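Local atomic coordinates of pyruvate synthase subunit porC (PDB entry 2RAA), a protein that forms the gamma chain of pyruvate synthase, the heterotetramer that oxidises pyruvate with coenzyme A to acetyl-CoA and carbon dioxide while reducing ferredoxin. Residues L193-G196 with Y197-V200; T137-A140 with L141-K145; E184-D187 with A188-A192; L95-P98 with A99-E102. All coordinates share one frame; numbering follows the deposited sequence.

Contact 1: residues L193-G196 with Y197-V200; sequences LRRG and YEEV
Arg195 takes hold of Glu199, one helical turn further on, in a side-on salt bridge. Two guanidinium nitrogens converge on a single carboxylate oxygen: NE of Arg195 lies 3.1 Å from OE1 of Glu199, and NH2 of Arg195 stands 3.0 Å from the same OE1. Both approach on the syn side of that oxygen, which lies close to the guanidinium plane; a weak third bond runs from NE to OE2. The main bonds thus share OE1 and are not dealt out one to each oxygen. The planes of the two flat groups are twisted 35° apart. A bend at chi3 (62°) turns the arginine's NE edge toward the glutamate, while Glu199 folds at chi2 and rests its CB 3.2 Å from the carbonyl O of Arg195.

Behind this pair runs ordinary alpha-helical bonding, straightest where Glu198 N donates to Arg194 O at 2.8 Å. The same Arg194 O is flanked by the CB of Tyr197, at 3.2 Å, and by the aliphatic part of Glu198. Val200 is the first residue beyond helix 183-199; its N makes a weak bond back to Gly196 O, and the short strand 201-202 follows. Further out, NH2 of Arg195 also donates to Gln142 on helix 136-143, Ile139 touches the side chains of both Arg195 and Glu199, and Arg159 donates to the carbonyl of Tyr197.

With two N-H groups directed at OE1, the glutamate is probably held in its charged form, and a positive guanidinium near this carbonyl-rich helix end is likely to be electrostatically welcome.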
# COMPACT_ATOMS: atom_id res chain seq x y z
N LEU A 193 -5.02 -3.57 9.98
CA LEU A 193 -3.67 -3.77 9.46
C LEU A 193 -3.35 -5.28 9.43
O LEU A 193 -2.98 -5.80 8.40
CB LEU A 193 -2.64 -2.97 10.24
CG LEU A 193 -1.17 -3.18 9.82
CD1 LEU A 193 -0.74 -2.33 8.59
CD2 LEU A 193 -0.31 -2.88 11.01
N ARG A 194 -3.56 -5.95 10.56
CA ARG A 194 -3.31 -7.38 10.68
C ARG A 194 -4.08 -8.21 9.66
O ARG A 194 -3.50 -9.10 9.06
CB ARG A 194 -3.67 -7.86 12.08
CG ARG A 194 -2.78 -7.32 13.20
CD ARG A 194 -3.00 -8.12 14.49
NE ARG A 194 -2.90 -7.31 15.71
CZ ARG A 194 -3.91 -6.97 16.52
NH1 ARG A 194 -5.17 -7.36 16.28
NH2 ARG A 194 -3.67 -6.23 17.61
N ARG A 195 -5.38 -7.94 9.49
CA ARG A 195 -6.16 -8.68 8.53
C ARG A 195 -5.71 -8.47 7.08
O ARG A 195 -5.86 -9.39 6.26
CB ARG A 195 -7.69 -8.44 8.70
CG ARG A 195 -8.34 -9.34 9.80
CD ARG A 195 -9.88 -9.30 9.71
NE ARG A 195 -10.39 -9.82 8.42
CZ ARG A 195 -11.61 -9.55 7.92
NH1 ARG A 195 -12.42 -8.75 8.59
NH2 ARG A 195 -12.00 -10.05 6.73
N GLY A 196 -5.20 -7.29 6.70
CA GLY A 196 -4.63 -7.14 5.35
C GLY A 196 -3.32 -7.96 5.28
O GLY A 196 -2.98 -8.56 4.25
N TYR A 197 -2.58 -7.98 6.37
CA TYR A 197 -1.32 -8.76 6.44
C TYR A 197 -1.62 -10.22 6.22
O TYR A 197 -1.06 -10.83 5.31
CB TYR A 197 -0.65 -8.56 7.79
CG TYR A 197 0.63 -9.34 8.01
CD1 TYR A 197 0.59 -10.63 8.48
CD2 TYR A 197 1.87 -8.77 7.77
CE1 TYR A 197 1.74 -11.36 8.72
CE2 TYR A 197 3.04 -9.49 8.00
CZ TYR A 197 2.97 -10.80 8.47
OH TYR A 197 4.12 -11.57 8.72
N GLU A 198 -2.57 -10.76 6.99
CA GLU A 198 -2.99 -12.17 6.91
C GLU A 198 -3.64 -12.61 5.62
O GLU A 198 -3.36 -13.69 5.12
CB GLU A 198 -3.98 -12.45 8.03
CG GLU A 198 -3.33 -12.52 9.39
CD GLU A 198 -4.27 -12.29 10.55
OE1 GLU A 198 -5.54 -12.26 10.37
OE2 GLU A 198 -3.72 -12.13 11.65
N GLU A 199 -4.52 -11.77 5.07
CA GLU A 199 -5.37 -12.18 3.97
C GLU A 199 -4.90 -11.93 2.55
O GLU A 199 -5.50 -12.43 1.62
CB GLU A 199 -6.77 -11.61 4.21
CG GLU A 199 -7.56 -12.54 5.14
CD GLU A 199 -8.40 -11.84 6.18
OE1 GLU A 199 -9.29 -11.03 5.80
OE2 GLU A 199 -8.17 -12.14 7.39
N VAL A 200 -3.84 -11.18 2.36
CA VAL A 200 -3.37 -10.92 1.00
C VAL A 200 -3.01 -12.25 0.33
O VAL A 200 -2.44 -13.11 0.98
CB VAL A 200 -2.16 -9.98 1.00
CG1 VAL A 200 -1.00 -10.56 1.87
CG2 VAL A 200 -1.71 -9.67 -0.44

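Contact 2: residues T137-A140 with L141-K145; sequences TDIA and LQEIK
Ile144 folds back over the carbonyl of Ala140, and here the end of the helix is closely packed. Its CG1 lies 3.3 Å from Ala140 O, and that same CG1 is 4.0 Å from the CB of Ala140. The torsion responsible is chi1 (69°), which sets CG1 between the backbone N and the carbonyl carbon and so turns it toward the preceding turn instead of outward. Ala140 O also accepts from Ile144 N at 2.8 Å, the last of four successive i to i+4 bonds across the segments. Glu143 keeps its CB and CG close to the carbonyl O of Ile139, and its carboxylate is engaged by Arg191. Gln142 is likewise close to the backbone at its base, with CG 3.2 Å from the carbonyl O of Asp138; its chain extends beyond CG and brings OE1 to NH2 of Arg195 on helix 183-199.

These are the final turns of helix 136-143, which follows strand 130-134 in this alpha/beta fold and lies against helix 183-199. Ile139 and Ile144 both meet side chains of that longer helix, and Lys145, with a positive phi, is where the chain leaves helical geometry.

Packing is looser around Leu141, on an exposed flank. Leu141 lies alongside Thr137, pointing the same way, with its CD1 4.2 Å from CG2 of Thr137. The leucine side chain crosses that of Asp138 at a slant, its CD1 3.6 Å from OD1 of Asp138, a contact of a carboxylate oxygen with a hydrocarbon group and not a polar bond. The Thr137 hydroxyl is hydrogen-bonded to Asn113.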
# COMPACT_ATOMS: atom_id res chain seq x y z
N THR A 137 -10.90 -2.91 1.06
CA THR A 137 -12.13 -2.10 1.35
C THR A 137 -13.03 -2.78 2.36
O THR A 137 -13.43 -2.18 3.35
CB THR A 137 -12.90 -1.81 0.08
OG1 THR A 137 -12.00 -1.13 -0.80
CG2 THR A 137 -14.18 -0.92 0.36
N ASP A 138 -13.33 -4.05 2.10
CA ASP A 138 -14.17 -4.84 2.99
C ASP A 138 -13.55 -5.16 4.32
O ASP A 138 -14.26 -5.15 5.33
CB ASP A 138 -14.64 -6.12 2.30
CG ASP A 138 -15.79 -5.87 1.28
OD1 ASP A 138 -16.72 -5.08 1.55
OD2 ASP A 138 -15.75 -6.48 0.18
N ILE A 139 -12.25 -5.46 4.36
CA ILE A 139 -11.59 -5.57 5.67
C ILE A 139 -11.85 -4.30 6.53
O ILE A 139 -12.24 -4.37 7.72
CB ILE A 139 -10.05 -5.82 5.55
CG1 ILE A 139 -9.77 -7.16 4.85
CG2 ILE A 139 -9.44 -5.74 6.96
CD1 ILE A 139 -8.14 -7.61 4.68
N ALA A 140 -11.68 -3.14 5.92
CA ALA A 140 -11.87 -1.87 6.62
C ALA A 140 -13.33 -1.63 7.00
O ALA A 140 -13.62 -1.12 8.09
CB ALA A 140 -11.37 -0.72 5.74
N LEU A 141 -14.26 -1.99 6.12
CA LEU A 141 -15.66 -1.78 6.50
C LEU A 141 -15.99 -2.61 7.72
O LEU A 141 -16.76 -2.19 8.57
CB LEU A 141 -16.63 -2.11 5.37
CG LEU A 141 -16.74 -1.09 4.24
CD1 LEU A 141 -17.27 -1.85 3.04
CD2 LEU A 141 -17.62 0.13 4.61
N GLN A 142 -15.38 -3.79 7.80
CA GLN A 142 -15.61 -4.69 8.92
C GLN A 142 -14.95 -4.21 10.20
O GLN A 142 -15.54 -4.25 11.29
CB GLN A 142 -15.08 -6.10 8.58
CG GLN A 142 -15.86 -6.84 7.52
CD GLN A 142 -15.71 -8.35 7.62
OE1 GLN A 142 -15.12 -8.99 6.74
NE2 GLN A 142 -16.25 -8.93 8.70
N GLU A 143 -13.72 -3.75 10.08
CA GLU A 143 -12.93 -3.46 11.25
C GLU A 143 -13.03 -2.03 11.74
O GLU A 143 -13.23 -1.81 12.95
CB GLU A 143 -11.46 -3.83 11.00
CG GLU A 143 -11.21 -5.32 10.80
CD GLU A 143 -11.70 -6.20 11.97
OE1 GLU A 143 -11.82 -5.75 13.14
OE2 GLU A 143 -11.93 -7.39 11.70
N ILE A 144 -12.87 -1.07 10.82
CA ILE A 144 -12.91 0.35 11.21
C ILE A 144 -14.25 1.01 10.81
O ILE A 144 -14.46 2.18 11.08
CB ILE A 144 -11.71 1.16 10.72
CG1 ILE A 144 -11.73 1.32 9.18
CG2 ILE A 144 -10.39 0.51 11.26
CD1 ILE A 144 -10.74 2.37 8.59
N LYS A 145 -15.14 0.24 10.19
CA LYS A 145 -16.42 0.76 9.77
C LYS A 145 -16.35 1.86 8.74
O LYS A 145 -17.21 2.71 8.70
CB LYS A 145 -17.20 1.21 11.00
CG LYS A 145 -17.47 0.06 11.98
CD LYS A 145 -18.17 0.58 13.23
CE LYS A 145 -18.41 -0.48 14.30
NZ LYS A 145 -19.29 0.09 15.37

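Contact 3: residues E184-D187 with A188-A192; sequences EVID and ANKRA
Val185 O is gripped twice by Asn189: the side-chain ND2 reaches it at 2.6 Å and the backbone N of Asn189 at 3.1 Å. The two donors come from opposite faces of the carbonyl plane, and the oxygen lies in the plane of the asparagine amide. Having CG beside its own backbone N (chi1 -77°) lets Asn189 fold back along the helix in this way, its ND2 passing 3.6 Å from CG1 of Val185.

On another flank, Arg191 bends at chi3 and lays one face of its guanidinium over Asp187 O, which stands 3.9 Å above the centre of the group. This leaves NE directed at Glu143, with which it makes a salt bridge. Replacing Arg191 by an alanine would probably strip that carboxylate of a charged mate and uncover the backbone at Asp187.

Lys190 runs alongside Ile186, its CG 4.2 Å from CG2 of Ile186, and carries its amine on to Glu174. This part of helix 183-199 packs against both helix 166-176, through Lys190 and Asn189, and the end of helix 136-143, through Arg191, with Phe177 against Val185, Ile186 and Asn189.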
# COMPACT_ATOMS: atom_id res chain seq x y z
N GLU A 184 -10.26 1.35 21.82
CA GLU A 184 -11.19 0.68 20.93
C GLU A 184 -10.89 1.01 19.47
O GLU A 184 -10.71 0.12 18.65
CB GLU A 184 -12.61 1.13 21.27
CG GLU A 184 -13.68 0.63 20.34
CD GLU A 184 -15.00 1.39 20.52
OE1 GLU A 184 -15.17 2.13 21.53
OE2 GLU A 184 -15.88 1.24 19.64
N VAL A 185 -10.82 2.30 19.15
CA VAL A 185 -10.57 2.73 17.79
C VAL A 185 -9.14 2.38 17.33
O VAL A 185 -8.92 2.01 16.18
CB VAL A 185 -10.84 4.23 17.61
CG1 VAL A 185 -10.54 4.66 16.18
CG2 VAL A 185 -12.29 4.51 17.94
N ILE A 186 -8.18 2.49 18.25
CA ILE A 186 -6.82 2.08 17.97
C ILE A 186 -6.77 0.61 17.62
O ILE A 186 -6.19 0.22 16.61
CB ILE A 186 -5.87 2.33 19.17
CG1 ILE A 186 -5.73 3.84 19.41
CG2 ILE A 186 -4.47 1.74 18.91
CD1 ILE A 186 -4.70 4.22 20.47
N ASP A 187 -7.41 -0.22 18.44
CA ASP A 187 -7.37 -1.66 18.23
C ASP A 187 -8.02 -2.05 16.92
O ASP A 187 -7.55 -2.95 16.22
CB ASP A 187 -8.01 -2.40 19.40
CG ASP A 187 -7.29 -2.14 20.74
OD1 ASP A 187 -6.04 -2.09 20.77
OD2 ASP A 187 -8.00 -2.00 21.75
N ALA A 188 -9.09 -1.35 16.57
CA ALA A 188 -9.81 -1.62 15.34
C ALA A 188 -8.89 -1.38 14.16
O ALA A 188 -8.87 -2.16 13.20
CB ALA A 188 -11.06 -0.73 15.23
N ASN A 189 -8.11 -0.30 14.24
CA ASN A 189 -7.19 0.01 13.15
C ASN A 189 -6.06 -1.02 13.06
O ASN A 189 -5.55 -1.33 11.97
CB ASN A 189 -6.65 1.43 13.28
CG ASN A 189 -7.65 2.48 12.85
OD1 ASN A 189 -7.57 3.00 11.74
ND2 ASN A 189 -8.62 2.77 13.72
N LYS A 190 -5.65 -1.56 14.21
CA LYS A 190 -4.56 -2.54 14.22
C LYS A 190 -5.07 -3.83 13.66
O LYS A 190 -4.33 -4.54 12.98
CB LYS A 190 -3.95 -2.75 15.63
CG LYS A 190 -3.60 -1.42 16.35
CD LYS A 190 -2.30 -1.42 17.14
CE LYS A 190 -2.43 -1.91 18.56
NZ LYS A 190 -1.14 -1.65 19.26
N ARG A 191 -6.33 -4.16 13.95
CA ARG A 191 -6.95 -5.35 13.36
C ARG A 191 -7.04 -5.20 11.86
O ARG A 191 -6.85 -6.15 11.13
CB ARG A 191 -8.34 -5.58 13.90
CG ARG A 191 -8.37 -6.14 15.29
CD ARG A 191 -9.78 -6.63 15.61
NE ARG A 191 -10.71 -5.55 15.95
CZ ARG A 191 -10.80 -5.01 17.16
NH1 ARG A 191 -10.00 -5.42 18.14
NH2 ARG A 191 -11.67 -4.04 17.40
N ALA A 192 -7.37 -4.01 11.39
CA ALA A 192 -7.46 -3.77 9.95
C ALA A 192 -6.08 -4.01 9.31
O ALA A 192 -5.98 -4.64 8.27
CB ALA A 192 -7.99 -2.35 9.67

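Contact 4: residues L95-P98 with A99-E102; sequences LLSP and AIVE
The flat peptide carbonyls of Ser97 and Pro98 are each approached from well above the carbonyl plane by an amide three residues further on. Ile100 N stands 3.1 Å from Ser97 O, rising 58° out of the carbonyl plane, and Val101 N stands 3.3 Å from Pro98 O, at 67° out of its plane. Neither donor lies on a lone pair. Such i to i+3 bonds, one after the other, mark a short 3-10 segment, continued by a weak bond from Glu102 N to Ala99 O, in the connection between strands 87-90 and 109-113.

The Ser97 hydroxyl adds a weak bond from Ile100 N to OG, at 3.5 Å, so that one amide serves two oxygens of the same residue. OG is brought there by chi1 (77°), which places it between the backbone N and the carbonyl carbon. The methyl of Ala99 lies 3.7 Å from this OG.

Ile100 supplies the apolar share. Its CG2 rests 3.3 Å from Ser97 O, while its other branch swings back so that CD1 comes 3.6 Å from Leu95 O. The same side chain meets Val90 and His25 of the neighbouring strands. With an alanine here both branches beyond CB are gone, which would probably open a gap beside Val90 and His25 and strip the hydrocarbon cover from the carbonyls of Leu95 and Ser97.

Beyond the turn, Arg23 donates through NH2 to the carbonyls of both Ile100 and Glu102. Since both main internal donors stand well out of the carbonyl planes, the two bonds from Arg23 probably help tie the turn to strand 19-27.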
# COMPACT_ATOMS: atom_id res chain seq x y z
N LEU A 95 -8.24 2.24 -11.28
CA LEU A 95 -7.10 2.91 -11.88
C LEU A 95 -6.16 1.95 -12.64
O LEU A 95 -5.17 2.41 -13.23
CB LEU A 95 -6.31 3.64 -10.77
CG LEU A 95 -7.11 4.71 -10.03
CD1 LEU A 95 -6.37 5.14 -8.83
CD2 LEU A 95 -7.40 5.91 -10.94
N LEU A 96 -6.44 0.65 -12.63
CA LEU A 96 -5.58 -0.33 -13.27
C LEU A 96 -5.50 -0.07 -14.77
O LEU A 96 -6.52 0.16 -15.42
CB LEU A 96 -6.06 -1.76 -13.01
CG LEU A 96 -5.76 -2.44 -11.66
CD1 LEU A 96 -6.53 -3.76 -11.56
CD2 LEU A 96 -4.26 -2.69 -11.41
N SER A 97 -4.28 -0.10 -15.30
CA SER A 97 -3.99 0.21 -16.71
C SER A 97 -2.52 -0.08 -16.91
O SER A 97 -1.76 -0.11 -15.95
CB SER A 97 -4.25 1.70 -17.02
OG SER A 97 -3.21 2.54 -16.54
N PRO A 98 -2.09 -0.26 -18.16
CA PRO A 98 -0.67 -0.57 -18.39
C PRO A 98 0.28 0.58 -18.02
O PRO A 98 1.45 0.34 -17.73
CB PRO A 98 -0.62 -0.90 -19.88
CG PRO A 98 -1.77 -0.14 -20.47
CD PRO A 98 -2.84 -0.19 -19.43
N ALA A 99 -0.21 1.82 -18.04
CA ALA A 99 0.57 2.99 -17.62
C ALA A 99 0.94 2.91 -16.14
O ALA A 99 1.99 3.40 -15.72
CB ALA A 99 -0.22 4.26 -17.89
N ILE A 100 0.07 2.28 -15.36
CA ILE A 100 0.20 2.21 -13.91
C ILE A 100 1.33 1.27 -13.51
O ILE A 100 1.75 1.26 -12.37
CB ILE A 100 -1.17 1.75 -13.25
CG1 ILE A 100 -1.62 2.75 -12.19
CG2 ILE A 100 -1.15 0.31 -12.74
CD1 ILE A 100 -2.05 4.11 -12.83
N VAL A 101 1.83 0.50 -14.48
CA VAL A 101 2.85 -0.52 -14.24
C VAL A 101 4.20 -0.17 -14.90
O VAL A 101 5.14 -0.96 -14.90
CB VAL A 101 2.28 -1.89 -14.65
CG1 VAL A 101 3.38 -2.86 -15.05
CG2 VAL A 101 1.40 -2.46 -13.53
N GLU A 102 4.30 1.06 -15.40
CA GLU A 102 5.53 1.54 -16.01
C GLU A 102 6.70 1.52 -15.03
O GLU A 102 6.57 1.99 -13.91
CB GLU A 102 5.34 2.95 -16.56
CG GLU A 102 4.58 2.97 -17.88
CD GLU A 102 4.52 4.35 -18.52
OE1 GLU A 102 4.50 5.35 -17.78
OE2 GLU A 102 4.49 4.42 -19.78

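Contacts 1 and 3 are consecutive parts of one helix, 183-199, with centres about 13 Å apart, and contact 2 is the shorter helix 136-143 packed along both. The two helices are joined by charge and by hydrocarbon: Arg191 NE meets Glu143 OE1 at 3.0 Å between contacts 3 and 2, and CD1 of Ile139 presses to 3.3 Å from the O of Arg195 between contacts 2 and 1. Contact 4 stands apart, on the opposite side of the chain's centre from contacts 1 and 3, its nearest atoms about 13 Å from contact 1 and about 12 Å from contact 2. The three helical contacts form one cluster.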